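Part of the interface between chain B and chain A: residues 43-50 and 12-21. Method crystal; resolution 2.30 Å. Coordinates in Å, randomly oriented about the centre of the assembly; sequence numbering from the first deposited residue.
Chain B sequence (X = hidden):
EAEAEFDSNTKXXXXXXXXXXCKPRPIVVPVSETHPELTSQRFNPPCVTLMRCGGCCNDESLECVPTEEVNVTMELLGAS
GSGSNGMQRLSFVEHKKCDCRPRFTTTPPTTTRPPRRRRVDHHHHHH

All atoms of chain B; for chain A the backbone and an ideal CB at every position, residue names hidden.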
# COMPACT_ATOMS: atom_id res chain seq x y z
N PHE B 43 15.76 11.16 -3.36
CA PHE B 43 15.20 11.23 -2.00
C PHE B 43 15.56 10.00 -1.20
O PHE B 43 15.60 8.89 -1.72
CB PHE B 43 13.67 11.39 -2.03
CG PHE B 43 13.20 12.56 -2.87
CD1 PHE B 43 12.96 12.40 -4.22
CD2 PHE B 43 12.99 13.82 -2.30
CE1 PHE B 43 12.53 13.49 -5.02
CE2 PHE B 43 12.57 14.89 -3.07
CZ PHE B 43 12.33 14.72 -4.43
N ASN B 44 15.84 10.21 0.07
CA ASN B 44 16.15 9.13 0.96
C ASN B 44 15.31 9.26 2.23
O ASN B 44 15.41 10.26 2.93
CB ASN B 44 17.66 9.08 1.22
CG ASN B 44 18.39 8.25 0.18
OD1 ASN B 44 18.24 7.03 0.15
ND2 ASN B 44 19.16 8.90 -0.69
N PRO B 45 14.44 8.27 2.49
CA PRO B 45 14.21 7.09 1.64
C PRO B 45 13.55 7.51 0.33
O PRO B 45 12.92 8.57 0.28
CB PRO B 45 13.24 6.25 2.47
CG PRO B 45 12.61 7.19 3.43
CD PRO B 45 13.60 8.26 3.70
N PRO B 46 13.73 6.72 -0.74
CA PRO B 46 13.13 7.11 -2.01
C PRO B 46 11.62 6.88 -2.07
O PRO B 46 10.99 7.29 -3.04
CB PRO B 46 13.85 6.22 -3.02
CG PRO B 46 14.21 5.01 -2.26
CD PRO B 46 14.51 5.48 -0.87
N CYS B 47 11.06 6.25 -1.03
CA CYS B 47 9.64 5.91 -0.99
C CYS B 47 9.05 6.26 0.37
O CYS B 47 9.76 6.21 1.38
CB CYS B 47 9.43 4.43 -1.30
SG CYS B 47 9.82 3.20 0.05
N VAL B 48 7.77 6.63 0.38
CA VAL B 48 7.04 6.89 1.63
C VAL B 48 5.72 6.15 1.65
O VAL B 48 5.15 5.82 0.60
CB VAL B 48 6.76 8.39 1.85
CG1 VAL B 48 8.03 9.13 2.27
CG2 VAL B 48 6.08 9.03 0.60
N THR B 49 5.24 5.88 2.86
CA THR B 49 3.90 5.35 3.05
C THR B 49 2.89 6.50 3.28
O THR B 49 3.03 7.29 4.23
CB THR B 49 3.87 4.37 4.24
OG1 THR B 49 4.89 3.40 4.06
CG2 THR B 49 2.55 3.65 4.32
N LEU B 50 1.89 6.56 2.40
CA LEU B 50 0.83 7.56 2.50
C LEU B 50 -0.52 6.90 2.64
O LEU B 50 -0.77 5.84 2.05
CB LEU B 50 0.83 8.44 1.24
CG LEU B 50 2.08 9.26 0.95
CD1 LEU B 50 1.92 10.01 -0.35
CD2 LEU B 50 2.30 10.23 2.09
N UNK A 12 8.45 12.86 11.56
CA UNK A 12 9.89 13.09 11.68
C UNK A 12 10.73 12.02 11.00
O UNK A 12 10.22 11.00 10.53
CB UNK A 12 10.28 13.17 13.16
N UNK A 13 12.03 12.28 10.95
CA UNK A 13 12.99 11.42 10.27
C UNK A 13 12.83 9.92 10.55
O UNK A 13 12.75 9.12 9.62
CB UNK A 13 14.40 11.85 10.66
N UNK A 14 12.76 9.56 11.83
CA UNK A 14 12.69 8.16 12.26
C UNK A 14 11.42 7.49 11.78
O UNK A 14 11.46 6.35 11.32
CB UNK A 14 12.78 8.06 13.78
N UNK A 15 10.31 8.19 11.91
CA UNK A 15 9.01 7.70 11.47
C UNK A 15 9.01 7.52 9.97
O UNK A 15 8.47 6.54 9.44
CB UNK A 15 7.89 8.65 11.89
N UNK A 16 9.64 8.46 9.27
CA UNK A 16 9.76 8.36 7.83
C UNK A 16 10.56 7.13 7.43
O UNK A 16 10.11 6.36 6.58
CB UNK A 16 10.41 9.62 7.26
N UNK A 17 11.72 6.93 8.05
CA UNK A 17 12.51 5.71 7.80
C UNK A 17 11.73 4.46 8.13
O UNK A 17 11.67 3.55 7.32
CB UNK A 17 13.81 5.73 8.61
N UNK A 18 11.10 4.41 9.30
CA UNK A 18 10.28 3.24 9.64
C UNK A 18 9.21 2.93 8.60
O UNK A 18 8.95 1.78 8.29
CB UNK A 18 9.61 3.46 11.00
N UNK A 19 8.58 3.96 8.05
CA UNK A 19 7.52 3.74 7.07
C UNK A 19 8.02 3.35 5.70
O UNK A 19 7.24 2.94 4.84
CB UNK A 19 6.66 5.00 6.94
N UNK A 20 9.32 3.46 5.48
CA UNK A 20 9.90 3.08 4.20
C UNK A 20 10.36 1.63 4.16
O UNK A 20 10.70 1.12 3.10
CB UNK A 20 11.08 4.00 3.88
N UNK A 21 10.40 0.97 5.33
CA UNK A 21 11.05 -0.34 5.50
C UNK A 21 10.55 -1.41 4.55
O UNK A 21 9.37 -1.44 4.22
CB UNK A 21 10.85 -0.83 6.94

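The helix of chain A, which begins at position 13, passes almost at right angles (92°) over strand 47-50 of chain B, the axes approaching to 7.0 Å. Position 12 lies just before the helix, at the N-cap, with nothing of chain B near its ideal CB. Many residues would serve, small polar ones especially; it is Gly12(A), whose O accepts the first helical hydrogen bond, from N of position 16, at 2.9 Å.

At position 13 CA-to-CB points sideways and the ideal CB meets nothing within 5.5 Å, so a short side chain would make no contact. A long apolar or aromatic one could reach Pro45(B) and the carbonyl of Asn44(B). The residue is Trp13(A), chi1 t, whose ring extends to the loop: CZ3 lies 3.6 Å from CD of Pro45(B), and CH2 is 3.2 Å from O of Asn44(B), which sits at the ring edge, near its plane.

Positions 14 and 15 face open space and would accept most helix-compatible residues, polar ones included; they are Ser14(A) and Glu15(A).

Position 16 also points sideways, but its ideal CB is only 5.0 Å from CD of Pro45(B), with Val48(B) nearby. A medium-sized apolar side chain, such as valine, isoleucine or leucine, would suit. Val16(A) is found, its CG1 3.7 Å from CD of Pro45(B) and 4.4 Å from CG1 of Val48(B). A water accepts from N of Thr49(B) at 3.1 Å and donates a weak hydrogen bond to O of Val16(A) at 3.3 Å.

From position 17 only a longer side chain can touch the proline; leucine, methionine or a long polar chain are plausible. Leu17(A) brings CD2 to 4.0 Å from CD of Pro45(B), a small contact. Position 18 is out of reach and tolerant, and Lys18(A) extends there with all four chi angles t.

Position 19 faces chain B. The ideal CB would lie 3.7 Å from OG1 of Thr49(B); chain B leaves room for a CB, so glycine or alanine would fit against it. With Gly19(A) the contact is made by the backbone: OG1 of Thr49(B) donates a short 2.5 Å hydrogen bond to O of Gly19(A).

At position 20 the ideal CB is tight against CB of Pro45(B), at 3.4 Å, and 3.6 Å from O of Cys47(B), which favours a small residue such as alanine, serine or glycine. Ser20(A) packs CB there, and its OG turns back to donate to O of Leu17(A) at 2.8 Å.

Position 21 points away, leaving the choice open; Glu21(A) makes no contact with the chain B stretch.

Chain A, residues 12-21: GWSEVLKGSE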
# COMPACT_ATOMS: atom_id res chain seq x y z
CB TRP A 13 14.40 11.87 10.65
CG TRP A 13 15.53 11.23 9.88
CD1 TRP A 13 16.77 10.91 10.36
CD2 TRP A 13 15.54 10.86 8.49
NE1 TRP A 13 17.54 10.36 9.37
CE2 TRP A 13 16.82 10.32 8.21
CE3 TRP A 13 14.60 10.94 7.45
CZ2 TRP A 13 17.18 9.86 6.95
CZ3 TRP A 13 14.95 10.46 6.20
CH2 TRP A 13 16.23 9.93 5.96
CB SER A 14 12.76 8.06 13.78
OG SER A 14 13.81 8.86 14.28
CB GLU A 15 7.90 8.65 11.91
CG GLU A 15 6.54 7.97 11.99
CD GLU A 15 5.40 8.93 12.23
OE1 GLU A 15 5.58 9.93 12.97
OE2 GLU A 15 4.30 8.65 11.69
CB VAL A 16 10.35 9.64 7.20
CG1 VAL A 16 10.70 9.42 5.74
CG2 VAL A 16 9.35 10.78 7.31
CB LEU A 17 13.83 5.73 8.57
CG LEU A 17 14.92 6.67 8.05
CD1 LEU A 17 16.04 6.67 9.05
CD2 LEU A 17 15.41 6.23 6.67
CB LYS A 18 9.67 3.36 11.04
CG LYS A 18 8.85 2.14 11.46
CD LYS A 18 8.86 1.95 12.98
CE LYS A 18 8.51 0.50 13.35
NZ LYS A 18 8.52 0.27 14.83
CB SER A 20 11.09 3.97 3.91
OG SER A 20 12.24 3.50 4.63
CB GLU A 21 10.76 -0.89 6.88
CG GLU A 21 11.48 -0.29 8.02
CD GLU A 21 10.91 -0.80 9.32
OE1 GLU A 21 10.47 -1.97 9.36
OE2 GLU A 21 10.88 -0.04 10.31
O HOH W 1 7.02 6.54 5.35
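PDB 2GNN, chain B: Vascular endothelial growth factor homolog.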